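Local coordinates for probable exosome complex exonuclease 2 (Methanothermobacter thermautotrophicus, PDB 2WNR), which is probably a non-catalytic, RNase PH-family subunit of the RNA-degrading archaeal exosome that contributes to the structuring of the Rrp41 active site, at residues 19-24 against 202-207. Sequence-based numbering, arbitrary orientation.
Sequences LINNKE and GNEIVL
Asn21 OD1 accepts a hydrogen bond from the backbone N of Asn203, 2.8 Å away, which ties the last turn of helix 11-21 to the turn leading into strand 204-207. The N-H points almost straight at the oxygen (175°) and meets a lone pair in the plane of the amide. CG of Asn21, anti to the carbonyl carbon and beside the backbone N (chi1 -80°), carries the amide over toward the turn. Gly202, with positive phi, takes a backbone conformation easy for a residue without a side chain, and its CA lies beside this amide, 3.5 Å from Asn21 OD1.

Lys23 NZ forms a salt bridge with Glu204 OE2 at 3.0 Å. The two side chains cross at about a right angle, and the ammonium nitrogen stands above the carboxylate plane. In Glu204 the bend at chi2 (-66°) takes CD out of the extended zigzag, while CG lies against the carbonyl oxygen of Ile20. Glutamate thus supplies both a methylene stem for Ile20 and a charge for Lys23. Lys23, with positive phi, is the C-prime residue of the Schellman motif ending the helix (Glu24 N to Leu19 O, Lys23 N more weakly to Ile20 O); its long, flexible, exposed side chain can reach from there to the carboxylate.

Ile20 CG2 touches Glu204 CB at 3.6 Å and Val206 CG1 at 3.7 Å; Ile20 and Val206, both buried and beta-branched, cross to make a compact apolar patch. Ile20 also rests on Ile201 of strand 193-201, the antiparallel neighbour of strand 204-207. The N-terminal helix thus packs by its C-terminal end against the hairpin at one edge of the four-stranded sheet, while Ile205, pointing away from it, meets helix 244-268.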
# COMPACT_ATOMS: atom_id res chain seq x y z
N LEU A 19 -6.33 -27.26 37.56
CA LEU A 19 -6.62 -28.49 36.85
C LEU A 19 -5.36 -29.11 36.24
O LEU A 19 -5.05 -30.28 36.48
CB LEU A 19 -7.66 -28.20 35.77
CG LEU A 19 -8.52 -29.30 35.15
CD1 LEU A 19 -9.76 -29.62 35.98
CD2 LEU A 19 -8.93 -28.83 33.77
N ILE A 20 -4.63 -28.31 35.45
CA ILE A 20 -3.40 -28.76 34.78
C ILE A 20 -2.25 -29.04 35.75
O ILE A 20 -1.41 -29.89 35.46
CB ILE A 20 -2.96 -27.77 33.68
CG1 ILE A 20 -3.87 -27.93 32.45
CG2 ILE A 20 -1.51 -28.01 33.27
CD1 ILE A 20 -3.92 -26.72 31.57
N ASN A 21 -2.22 -28.34 36.88
CA ASN A 21 -1.23 -28.61 37.93
C ASN A 21 -1.50 -29.93 38.64
O ASN A 21 -0.59 -30.55 39.20
CB ASN A 21 -1.14 -27.46 38.95
CG ASN A 21 -0.29 -26.29 38.45
OD1 ASN A 21 0.47 -26.42 37.48
ND2 ASN A 21 -0.43 -25.15 39.11
N ASN A 22 -2.76 -30.35 38.63
CA ASN A 22 -3.14 -31.66 39.15
C ASN A 22 -3.35 -32.67 38.01
O ASN A 22 -4.09 -33.66 38.16
CB ASN A 22 -4.36 -31.57 40.08
CG ASN A 22 -4.32 -32.61 41.19
OD1 ASN A 22 -3.33 -32.74 41.91
ND2 ASN A 22 -5.41 -33.36 41.33
N LYS A 23 -2.70 -32.39 36.88
CA LYS A 23 -2.50 -33.33 35.77
C LYS A 23 -3.71 -33.68 34.90
O LYS A 23 -3.75 -34.77 34.32
CB LYS A 23 -1.78 -34.61 36.24
CG LYS A 23 -0.26 -34.54 36.13
CD LYS A 23 0.36 -33.84 37.33
CE LYS A 23 1.84 -33.56 37.09
NZ LYS A 23 2.47 -32.91 38.27
N GLU A 24 -4.68 -32.77 34.79
CA GLU A 24 -5.81 -33.01 33.88
C GLU A 24 -6.22 -31.77 33.09
O GLU A 24 -5.92 -30.64 33.47
CB GLU A 24 -7.00 -33.67 34.59
CG GLU A 24 -7.59 -32.91 35.78
CD GLU A 24 -8.39 -33.82 36.70
OE1 GLU A 24 -9.63 -33.72 36.71
OE2 GLU A 24 -7.76 -34.65 37.39
N GLY A 202 0.40 -23.04 34.54
CA GLY A 202 0.80 -23.35 35.90
C GLY A 202 2.26 -23.73 35.90
O GLY A 202 3.09 -22.99 35.38
N ASN A 203 2.57 -24.89 36.47
CA ASN A 203 3.95 -25.40 36.50
C ASN A 203 4.20 -26.48 35.44
O ASN A 203 5.20 -27.19 35.49
CB ASN A 203 4.26 -25.98 37.88
CG ASN A 203 4.03 -24.99 39.01
OD1 ASN A 203 3.53 -25.35 40.06
ND2 ASN A 203 4.41 -23.73 38.79
N GLU A 204 3.29 -26.59 34.48
CA GLU A 204 3.32 -27.71 33.55
C GLU A 204 3.45 -27.23 32.12
O GLU A 204 2.97 -26.14 31.78
CB GLU A 204 2.04 -28.56 33.68
CG GLU A 204 1.75 -29.09 35.09
CD GLU A 204 2.79 -30.10 35.58
OE1 GLU A 204 3.49 -30.70 34.73
OE2 GLU A 204 2.89 -30.28 36.82
N ILE A 205 4.09 -28.03 31.28
CA ILE A 205 3.96 -27.83 29.84
C ILE A 205 2.95 -28.82 29.26
O ILE A 205 3.00 -30.02 29.56
CB ILE A 205 5.31 -27.85 29.08
CG1 ILE A 205 6.14 -29.07 29.45
CG2 ILE A 205 6.09 -26.55 29.34
CD1 ILE A 205 7.13 -29.47 28.38
N VAL A 206 2.02 -28.32 28.46
CA VAL A 206 1.02 -29.18 27.86
C VAL A 206 1.14 -29.17 26.36
O VAL A 206 1.33 -28.11 25.76
CB VAL A 206 -0.47 -28.92 28.30
CG1 VAL A 206 -0.62 -28.49 29.75
CG2 VAL A 206 -1.26 -28.09 27.32
N LEU A 207 1.04 -30.35 25.75
CA LEU A 207 1.21 -30.49 24.32
C LEU A 207 -0.10 -30.21 23.59
O LEU A 207 -1.15 -30.67 24.02
CB LEU A 207 1.74 -31.89 23.98
CG LEU A 207 1.83 -32.38 22.52
CD1 LEU A 207 2.86 -31.59 21.72
CD2 LEU A 207 2.16 -33.86 22.51